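Local coordinates for protein erythrocyte binding antigen 140 (Plasmodium falciparum, PDB 4GF2) that probably binds a host receptor on the erythrocyte surface during invasion by the malaria parasite, this chain being the piece that carries two Duffy binding domains, at residues Leu11-Ile21 / Glu70-Lys81; Ile41-Leu49 / Ile62-Glu70. The protein carries 3 engineered substitutions. All coordinates share one frame; numbering follows the deposited sequence.

Interaction 1 (Leu11-Ile21 / Glu70-Lys81); sequences LFACGIKRKSI and EAKLLYNKNEGK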
loop_
_atom_site.group_PDB
_atom_site.type_symbol
_atom_site.label_atom_id
_atom_site.label_comp_id
_atom_site.label_asym_id
_atom_site.label_seq_id
_atom_site.Cartn_x
_atom_site.Cartn_y
_atom_site.Cartn_z
ATOM N N LEU A 11 30.862 -33.292 13.516
ATOM C CA LEU A 11 29.778 -32.802 12.677
ATOM C C LEU A 11 28.624 -32.255 13.508
ATOM O O LEU A 11 28.162 -31.139 13.279
ATOM C CB LEU A 11 29.272 -33.915 11.756
ATOM C CG LEU A 11 30.070 -34.116 10.467
ATOM C CD1 LEU A 11 29.775 -35.474 9.849
ATOM C CD2 LEU A 11 29.754 -33.004 9.481
ATOM N N PHE A 12 28.161 -33.041 14.472
ATOM C CA PHE A 12 26.998 -32.653 15.265
ATOM C C PHE A 12 27.328 -31.586 16.302
ATOM O O PHE A 12 26.443 -30.862 16.750
ATOM C CB PHE A 12 26.366 -33.876 15.933
ATOM C CG PHE A 12 25.607 -34.751 14.979
ATOM C CD1 PHE A 12 24.409 -34.322 14.435
ATOM C CD2 PHE A 12 26.094 -35.997 14.621
ATOM C CE1 PHE A 12 23.708 -35.118 13.553
ATOM C CE2 PHE A 12 25.394 -36.800 13.739
ATOM C CZ PHE A 12 24.200 -36.359 13.204
ATOM N N ALA A 13 28.597 -31.484 16.680
ATOM C CA ALA A 13 29.016 -30.445 17.611
ATOM C C ALA A 13 28.637 -29.073 17.053
ATOM O O ALA A 13 28.178 -28.198 17.783
ATOM C CB ALA A 13 30.512 -30.528 17.865
ATOM N N CYS A 14 28.823 -28.897 15.749
ATOM C CA CYS A 14 28.457 -27.649 15.089
ATOM C C CYS A 14 27.010 -27.705 14.613
ATOM O O CYS A 14 26.292 -26.708 14.659
ATOM C CB CYS A 14 29.390 -27.371 13.911
ATOM S SG CYS A 14 31.106 -27.057 14.386
ATOM N N GLY A 15 26.588 -28.878 14.153
ATOM C CA GLY A 15 25.208 -29.088 13.765
ATOM C C GLY A 15 24.908 -28.733 12.322
ATOM O O GLY A 15 25.666 -28.017 11.671
ATOM N N ILE A 16 23.788 -29.247 11.824
ATOM C CA ILE A 16 23.331 -28.951 10.473
ATOM C C ILE A 16 23.151 -27.447 10.300
ATOM O O ILE A 16 22.768 -26.749 11.235
ATOM C CB ILE A 16 21.990 -29.646 10.164
ATOM C CG1 ILE A 16 22.075 -31.141 10.479
ATOM C CG2 ILE A 16 21.601 -29.434 8.707
ATOM C CD1 ILE A 16 21.204 -31.568 11.650
ATOM N N LYS A 17 23.425 -26.955 9.097
ATOM C CA LYS A 17 23.305 -25.532 8.811
ATOM C C LYS A 17 21.967 -25.207 8.162
ATOM O O LYS A 17 21.383 -26.036 7.463
ATOM C CB LYS A 17 24.446 -25.082 7.899
ATOM C CG LYS A 17 25.819 -25.206 8.540
ATOM C CD LYS A 17 26.928 -24.797 7.590
ATOM C CE LYS A 17 28.291 -24.878 8.260
ATOM N NZ LYS A 17 28.432 -23.940 9.409
ATOM N N ARG A 18 21.476 -24.000 8.411
ATOM C CA ARG A 18 20.287 -23.514 7.728
ATOM C C ARG A 18 20.659 -23.253 6.276
ATOM O O ARG A 18 21.757 -22.760 5.987
ATOM C CB ARG A 18 19.768 -22.239 8.393
ATOM C CG ARG A 18 19.294 -22.445 9.826
ATOM C CD ARG A 18 18.792 -21.150 10.458
ATOM N NE ARG A 18 19.887 -20.301 10.927
ATOM C CZ ARG A 18 20.472 -20.409 12.117
ATOM N NH1 ARG A 18 20.079 -21.332 12.985
ATOM N NH2 ARG A 18 21.457 -19.589 12.446
ATOM N N LYS A 19 19.755 -23.597 5.366
ATOM C CA LYS A 19 20.027 -23.500 3.933
ATOM C C LYS A 19 19.764 -22.104 3.365
ATOM O O LYS A 19 20.424 -21.682 2.415
ATOM C CB LYS A 19 19.187 -24.522 3.174
ATOM C CG LYS A 19 19.752 -25.931 3.199
ATOM C CD LYS A 19 18.782 -26.917 2.561
ATOM C CE LYS A 19 19.503 -28.050 1.853
ATOM N NZ LYS A 19 20.130 -27.596 0.575
ATOM N N SER A 20 18.794 -21.396 3.934
ATOM C CA SER A 20 18.464 -20.055 3.468
ATOM C C SER A 20 19.637 -19.109 3.687
ATOM O O SER A 20 20.368 -19.234 4.667
ATOM C CB SER A 20 17.231 -19.526 4.193
ATOM O OG SER A 20 16.102 -20.335 3.921
ATOM N N ILE A 21 19.816 -18.172 2.761
ATOM C CA ILE A 21 20.858 -17.161 2.874
ATOM C C ILE A 21 20.248 -15.861 3.395
ATOM O O ILE A 21 19.430 -15.239 2.721
ATOM C CB ILE A 21 21.529 -16.901 1.511
ATOM C CG1 ILE A 21 22.139 -18.194 0.961
ATOM C CG2 ILE A 21 22.604 -15.840 1.644
ATOM C CD1 ILE A 21 22.684 -18.070 -0.458
ATOM N N GLU A 70 33.500 -27.607 8.743
ATOM C CA GLU A 70 32.783 -26.501 8.121
ATOM C C GLU A 70 32.527 -26.799 6.644
ATOM O O GLU A 70 31.439 -26.543 6.133
ATOM C CB GLU A 70 33.576 -25.200 8.279
ATOM C CG GLU A 70 33.013 -24.018 7.496
ATOM C CD GLU A 70 31.703 -23.497 8.057
ATOM O OE1 GLU A 70 31.294 -23.940 9.157
ATOM O OE2 GLU A 70 31.083 -22.637 7.392
ATOM N N ALA A 71 33.529 -27.355 5.968
ATOM C CA ALA A 71 33.400 -27.722 4.557
ATOM C C ALA A 71 32.300 -28.767 4.313
ATOM O O ALA A 71 31.429 -28.566 3.466
ATOM C CB ALA A 71 34.727 -28.224 4.027
ATOM N N LYS A 72 32.342 -29.877 5.047
ATOM C CA LYS A 72 31.307 -30.906 4.932
ATOM C C LYS A 72 29.921 -30.300 5.084
ATOM O O LYS A 72 29.025 -30.544 4.273
ATOM C CB LYS A 72 31.468 -31.982 6.010
ATOM C CG LYS A 72 32.641 -32.918 5.830
ATOM C CD LYS A 72 32.546 -34.076 6.811
ATOM C CE LYS A 72 33.804 -34.928 6.812
ATOM N NZ LYS A 72 33.667 -36.083 7.747
ATOM N N LEU A 73 29.746 -29.523 6.147
ATOM C CA LEU A 73 28.440 -28.975 6.471
ATOM C C LEU A 73 27.993 -27.992 5.394
ATOM O O LEU A 73 26.813 -27.926 5.059
ATOM C CB LEU A 73 28.467 -28.324 7.856
ATOM C CG LEU A 73 28.654 -29.318 9.008
ATOM C CD1 LEU A 73 28.842 -28.602 10.337
ATOM C CD2 LEU A 73 27.474 -30.270 9.096
ATOM N N LEU A 74 28.941 -27.250 4.837
ATOM C CA LEU A 74 28.643 -26.350 3.730
ATOM C C LEU A 74 28.240 -27.146 2.498
ATOM O O LEU A 74 27.363 -26.733 1.738
ATOM C CB LEU A 74 29.852 -25.473 3.399
ATOM C CG LEU A 74 30.142 -24.315 4.354
ATOM C CD1 LEU A 74 31.406 -23.594 3.921
ATOM C CD2 LEU A 74 28.962 -23.348 4.422
ATOM N N TYR A 75 28.877 -28.291 2.299
ATOM C CA TYR A 75 28.550 -29.116 1.148
ATOM C C TYR A 75 27.119 -29.615 1.256
ATOM O O TYR A 75 26.361 -29.553 0.293
ATOM C CB TYR A 75 29.512 -30.295 1.004
ATOM C CG TYR A 75 29.148 -31.186 -0.161
ATOM C CD1 TYR A 75 29.590 -30.897 -1.443
ATOM C CD2 TYR A 75 28.337 -32.298 0.018
ATOM C CE1 TYR A 75 29.247 -31.697 -2.513
ATOM C CE2 TYR A 75 27.991 -33.106 -1.047
ATOM C CZ TYR A 75 28.450 -32.803 -2.309
ATOM O OH TYR A 75 28.108 -33.604 -3.375
ATOM N N ASN A 76 26.745 -30.107 2.432
ATOM C CA ASN A 76 25.377 -30.564 2.652
ATOM C C ASN A 76 24.387 -29.419 2.495
ATOM O O ASN A 76 23.281 -29.597 1.986
ATOM C CB ASN A 76 25.232 -31.181 4.041
ATOM C CG ASN A 76 26.035 -32.452 4.195
ATOM O OD1 ASN A 76 26.467 -33.052 3.211
ATOM N ND2 ASN A 76 26.232 -32.879 5.439
ATOM N N LYS A 77 24.796 -28.237 2.936
ATOM C CA LYS A 77 23.961 -27.052 2.828
ATOM C C LYS A 77 23.669 -26.729 1.370
ATOM O O LYS A 77 22.528 -26.457 1.001
ATOM C CB LYS A 77 24.660 -25.864 3.482
ATOM C CG LYS A 77 23.893 -24.557 3.388
ATOM C CD LYS A 77 24.747 -23.401 3.879
ATOM C CE LYS A 77 24.085 -22.061 3.635
ATOM N NZ LYS A 77 25.033 -20.942 3.885
ATOM N N ASN A 78 24.707 -26.771 0.544
ATOM C CA ASN A 78 24.602 -26.292 -0.824
ATOM C C ASN A 78 24.281 -27.372 -1.855
ATOM O O ASN A 78 24.289 -27.106 -3.056
ATOM C CB ASN A 78 25.876 -25.546 -1.212
ATOM C CG ASN A 78 26.020 -24.229 -0.474
ATOM O OD1 ASN A 78 25.271 -23.286 -0.722
ATOM N ND2 ASN A 78 26.982 -24.159 0.440
ATOM N N GLU A 79 23.987 -28.584 -1.394
ATOM C CA GLU A 79 23.499 -29.617 -2.297
ATOM C C GLU A 79 22.277 -29.079 -3.027
ATOM O O GLU A 79 21.378 -28.509 -2.406
ATOM C CB GLU A 79 23.130 -30.893 -1.538
ATOM C CG GLU A 79 24.259 -31.906 -1.422
ATOM C CD GLU A 79 23.792 -33.237 -0.854
ATOM O OE1 GLU A 79 22.580 -33.377 -0.582
ATOM O OE2 GLU A 79 24.635 -34.142 -0.680
ATOM N N GLY A 80 22.254 -29.245 -4.343
ATOM C CA GLY A 80 21.128 -28.799 -5.140
ATOM C C GLY A 80 21.265 -27.367 -5.621
ATOM O O GLY A 80 20.479 -26.908 -6.450
ATOM N N LYS A 81 22.260 -26.656 -5.103
ATOM C CA LYS A 81 22.500 -25.283 -5.522
ATOM C C LYS A 81 23.596 -25.242 -6.576
ATOM O O LYS A 81 24.379 -26.183 -6.705
ATOM C CB LYS A 81 22.902 -24.417 -4.329
ATOM C CG LYS A 81 21.836 -24.284 -3.248
ATOM C CD LYS A 81 22.153 -23.120 -2.317
ATOM C CE LYS A 81 21.225 -23.084 -1.116
ATOM N NZ LYS A 81 21.384 -21.839 -0.317
HETATM O O HOH W 1 28.554 -21.692 7.846
HETATM O O HOH W 2 24.614 -28.700 6.922
HETATM O O HOH W 3 23.166 -19.373 5.458
#
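K17 and E70 form the salt bridge of this contact. NZ of K17 meets OE1 of E70 at 2.9 Å, on the syn side and 27° out of the carboxylate plane. The lysine chain is extended as far as CE and turns only at its last torsion (chi4 -63°), which swings NZ onto the carboxylate. A water accepts a hydrogen bond from NZ of K17 and donates one to OE2 of E70. OE2 also bonds S93 of helix 83-101.

The apolar part centres on L73. CD2 of L11 touches CD2 of L73 at 3.6 Å, the two leucine side chains running antiparallel past one another. The other branch, CD1 of L73, rests on CB of C14 and on the carbonyl O of G15. CE of K17 crosses over CB of L73 at 3.5 Å.

Further along, lysines bind backbone carbonyls. NZ of K19 donates to O of K77 at 2.7 Å, from above the carbonyl plane, and weakly to O of E79. In return NZ of K81 donates to O of K19 at 2.9 Å. The extended chain of K77 packs its CE against O of R18 at 3.4 Å. Its NZ pairs with E89 and, through a water, reaches O of S20.

Another water links N of K17 to O of L73. Segment 15-21 has no regular secondary structure. Lysine ammonium groups and waters fasten it along helix 56-78 and the turn that follows it. K17 is a buried residue, and its charge is probably offset by that of E70.

Interaction 2 (Ile41-Leu49 / Ile62-Glu70); sequences IQLCIANFL and IFLISVNTE
C44 turns SG anti to its own N (chi1 -179°) and lays it on T69, with CG2 of T69 3.6 Å away. SG is also bonded to C14 of helix 4-14. F48 holds its ring beside its backbone N (chi1 -76°), where the ring reaches I62, F63 and S66.

F48 and F63 make a T-shaped (edge-to-face) pair. CZ of F48 points at one face of F63, off-centre over the ring, near CG. The ring centroids of F48 and F63 are 5.2 Å apart and their planes stand at 87°. CD1 of F48 also touches CG2 of I62 at 3.5 Å. On its other flank, CE2 of F48 lies 3.4 Å from OG of S66.

Polar links are few. N of C44 donates to OE1 of E70 at 2.9 Å, from above the carboxylate plane. CD1 of L43 packs beside the same carboxylate. One water donates a hydrogen bond to OG of S66, accepts from N and ND2 of N47, and donates weakly to O of C44. OG of S66 itself donates to O of I62, 2.9 Å away, so the hydroxyl donates within its own helix and accepts from the water that bridges to N47.

F63 also meets F59 and W142, and V115 of helix 110-127 touches F48. This is core packing of the first Duffy binding (DBL) domain, a largely helical, disulfide-linked fold. Here a short helical turn is packed against the long helix 56-78.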
loop_
_atom_site.group_PDB
_atom_site.type_symbol
_atom_site.label_atom_id
_atom_site.label_comp_id
_atom_site.label_asym_id
_atom_site.label_seq_id
_atom_site.Cartn_x
_atom_site.Cartn_y
_atom_site.Cartn_z
ATOM N N ILE A 41 27.394 -16.726 11.411
ATOM C CA ILE A 41 26.753 -17.097 12.668
ATOM C C ILE A 41 26.913 -18.591 12.946
ATOM O O ILE A 41 27.101 -18.996 14.093
ATOM C CB ILE A 41 25.259 -16.714 12.664
ATOM C CG1 ILE A 41 25.116 -15.194 12.739
ATOM C CG2 ILE A 41 24.522 -17.355 13.837
ATOM C CD1 ILE A 41 23.723 -14.704 12.481
ATOM N N GLN A 42 26.859 -19.403 11.893
ATOM C CA GLN A 42 26.903 -20.854 12.049
ATOM C C GLN A 42 28.276 -21.453 11.762
ATOM O O GLN A 42 28.419 -22.675 11.681
ATOM C CB GLN A 42 25.862 -21.513 11.148
ATOM C CG GLN A 42 24.430 -21.193 11.537
ATOM C CD GLN A 42 23.446 -22.213 11.004
ATOM O OE1 GLN A 42 23.187 -22.278 9.802
ATOM N NE2 GLN A 42 22.898 -23.023 11.898
ATOM N N LEU A 43 29.281 -20.599 11.607
ATOM C CA LEU A 43 30.645 -21.062 11.391
ATOM C C LEU A 43 30.982 -22.147 12.407
ATOM O O LEU A 43 30.677 -22.011 13.590
ATOM C CB LEU A 43 31.625 -19.899 11.519
ATOM C CG LEU A 43 33.059 -20.186 11.063
ATOM C CD1 LEU A 43 33.138 -20.325 9.542
ATOM C CD2 LEU A 43 34.015 -19.104 11.560
ATOM N N CYS A 44 31.603 -23.225 11.942
ATOM C CA CYS A 44 31.861 -24.380 12.796
ATOM C C CYS A 44 32.999 -24.115 13.778
ATOM O O CYS A 44 34.167 -24.163 13.410
ATOM C CB CYS A 44 32.191 -25.602 11.942
ATOM S SG CYS A 44 32.507 -27.087 12.907
ATOM N N ILE A 45 32.646 -23.847 15.032
ATOM C CA ILE A 45 33.637 -23.518 16.052
ATOM C C ILE A 45 33.424 -24.257 17.376
ATOM O O ILE A 45 34.275 -24.208 18.260
ATOM C CB ILE A 45 33.632 -22.007 16.331
ATOM C CG1 ILE A 45 32.277 -21.585 16.904
ATOM C CG2 ILE A 45 33.931 -21.246 15.054
ATOM C CD1 ILE A 45 32.173 -20.110 17.202
ATOM N N ALA A 46 32.293 -24.943 17.506
ATOM C CA ALA A 46 31.945 -25.629 18.745
ATOM C C ALA A 46 33.076 -26.523 19.245
ATOM O O ALA A 46 33.309 -26.624 20.448
ATOM C CB ALA A 46 30.682 -26.454 18.548
ATOM N N ASN A 47 33.777 -27.173 18.322
ATOM C CA ASN A 47 34.804 -28.138 18.704
ATOM C C ASN A 47 35.891 -27.535 19.581
ATOM O O ASN A 47 36.466 -28.225 20.421
ATOM C CB ASN A 47 35.415 -28.792 17.467
ATOM C CG ASN A 47 34.414 -29.640 16.716
ATOM O OD1 ASN A 47 34.031 -30.716 17.178
ATOM N ND2 ASN A 47 33.976 -29.159 15.557
ATOM N N PHE A 48 36.164 -26.249 19.394
ATOM C CA PHE A 48 37.124 -25.549 20.240
ATOM C C PHE A 48 36.723 -25.632 21.714
ATOM O O PHE A 48 37.580 -25.701 22.594
ATOM C CB PHE A 48 37.240 -24.083 19.823
ATOM C CG PHE A 48 38.029 -23.870 18.567
ATOM C CD1 PHE A 48 39.386 -24.149 18.531
ATOM C CD2 PHE A 48 37.421 -23.376 17.424
ATOM C CE1 PHE A 48 40.121 -23.951 17.378
ATOM C CE2 PHE A 48 38.150 -23.175 16.269
ATOM C CZ PHE A 48 39.504 -23.461 16.245
ATOM N N LEU A 49 35.420 -25.625 21.977
ATOM C CA LEU A 49 34.913 -25.629 23.347
ATOM C C LEU A 49 34.888 -27.022 23.963
ATOM O O LEU A 49 34.729 -27.165 25.173
ATOM C CB LEU A 49 33.509 -25.028 23.388
ATOM C CG LEU A 49 33.427 -23.552 23.002
ATOM C CD1 LEU A 49 31.984 -23.145 22.746
ATOM C CD2 LEU A 49 34.042 -22.684 24.090
ATOM N N ILE A 62 42.570 -29.144 16.479
ATOM C CA ILE A 62 41.169 -28.757 16.599
ATOM C C ILE A 62 40.791 -27.751 15.519
ATOM O O ILE A 62 39.653 -27.726 15.049
ATOM C CB ILE A 62 40.866 -28.153 17.984
ATOM C CG1 ILE A 62 41.131 -29.185 19.085
ATOM C CG2 ILE A 62 39.426 -27.662 18.054
ATOM C CD1 ILE A 62 40.315 -30.462 18.954
ATOM N N PHE A 63 41.746 -26.918 15.128
ATOM C CA PHE A 63 41.504 -25.945 14.077
ATOM C C PHE A 63 41.313 -26.689 12.764
ATOM O O PHE A 63 40.436 -26.352 11.965
ATOM C CB PHE A 63 42.674 -24.971 13.973
ATOM C CG PHE A 63 42.266 -23.555 13.689
ATOM C CD1 PHE A 63 41.231 -23.273 12.815
ATOM C CD2 PHE A 63 42.921 -22.503 14.304
ATOM C CE1 PHE A 63 40.861 -21.966 12.559
ATOM C CE2 PHE A 63 42.558 -21.199 14.053
ATOM C CZ PHE A 63 41.527 -20.929 13.182
ATOM N N LEU A 64 42.132 -27.715 12.548
ATOM C CA LEU A 64 42.025 -28.524 11.342
ATOM C C LEU A 64 40.656 -29.192 11.279
ATOM O O LEU A 64 40.039 -29.277 10.213
ATOM C CB LEU A 64 43.132 -29.577 11.302
ATOM C CG LEU A 64 44.527 -29.052 10.954
ATOM C CD1 LEU A 64 45.591 -30.090 11.284
ATOM C CD2 LEU A 64 44.603 -28.662 9.483
ATOM N N ILE A 65 40.181 -29.657 12.430
ATOM C CA ILE A 65 38.875 -30.295 12.509
ATOM C C ILE A 65 37.765 -29.299 12.201
ATOM O O ILE A 65 36.790 -29.626 11.527
ATOM C CB ILE A 65 38.635 -30.898 13.899
ATOM C CG1 ILE A 65 39.541 -32.115 14.102
ATOM C CG2 ILE A 65 37.171 -31.298 14.060
ATOM C CD1 ILE A 65 39.544 -32.656 15.517
ATOM N N SER A 66 37.916 -28.078 12.696
ATOM C CA SER A 66 36.899 -27.057 12.506
ATOM C C SER A 66 36.714 -26.703 11.028
ATOM O O SER A 66 35.591 -26.684 10.532
ATOM C CB SER A 66 37.252 -25.811 13.311
ATOM O OG SER A 66 37.249 -26.101 14.697
ATOM N N VAL A 67 37.806 -26.425 10.321
ATOM C CA VAL A 67 37.700 -26.014 8.922
ATOM C C VAL A 67 37.182 -27.152 8.044
ATOM O O VAL A 67 36.329 -26.944 7.182
ATOM C CB VAL A 67 39.040 -25.482 8.354
ATOM C CG1 VAL A 67 39.490 -24.259 9.126
ATOM C CG2 VAL A 67 40.120 -26.564 8.367
ATOM N N ASN A 68 37.694 -28.355 8.276
ATOM C CA ASN A 68 37.284 -29.527 7.511
ATOM C C ASN A 68 35.810 -29.856 7.742
ATOM O O ASN A 68 35.105 -30.272 6.822
ATOM C CB ASN A 68 38.165 -30.725 7.880
ATOM C CG ASN A 68 37.760 -31.993 7.162
ATOM O OD1 ASN A 68 36.938 -32.760 7.655
ATOM N ND2 ASN A 68 38.339 -32.220 5.990
ATOM N N THR A 69 35.340 -29.657 8.970
ATOM C CA THR A 69 33.945 -29.923 9.293
ATOM C C THR A 69 33.063 -28.858 8.654
ATOM O O THR A 69 32.016 -29.166 8.081
ATOM C CB THR A 69 33.697 -29.960 10.815
ATOM O OG1 THR A 69 34.485 -30.998 11.408
ATOM C CG2 THR A 69 32.232 -30.231 11.110
ATOM N N GLU A 70 33.500 -27.607 8.743
ATOM C CA GLU A 70 32.783 -26.501 8.121
ATOM C C GLU A 70 32.527 -26.799 6.644
ATOM O O GLU A 70 31.439 -26.543 6.133
ATOM C CB GLU A 70 33.576 -25.200 8.279
ATOM C CG GLU A 70 33.013 -24.018 7.496
ATOM C CD GLU A 70 31.703 -23.497 8.057
ATOM O OE1 GLU A 70 31.294 -23.940 9.157
ATOM O OE2 GLU A 70 31.083 -22.637 7.392
HETATM O O HOH W 4 34.775 -26.439 15.607
#

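Overall arrangement
Interactions 1 and 2 share helix 56-78, and their centres are about 12 Å apart. Interaction 2 takes the earlier turns of the helix and interaction 1 the later ones. E70 belongs to both: its OE1 accepts a hydrogen bond from K17 of one segment and from C44 of the other. The disulfide C14-C44 joins those segments directly, with SG of C14 2.0 Å from SG of C44. N of R18 is also 2.8 Å from OE1 of Q42, a probable hydrogen bond. Segments 11-21 and 41-49 are therefore tied to each other as well as to the helix. A glycerol, probably from the crystallisation liquor, is hydrogen-bonded by N of K19 and N of S20 at interaction 1. A bound glycerol also comes within about 4 Å of the side chain of F63.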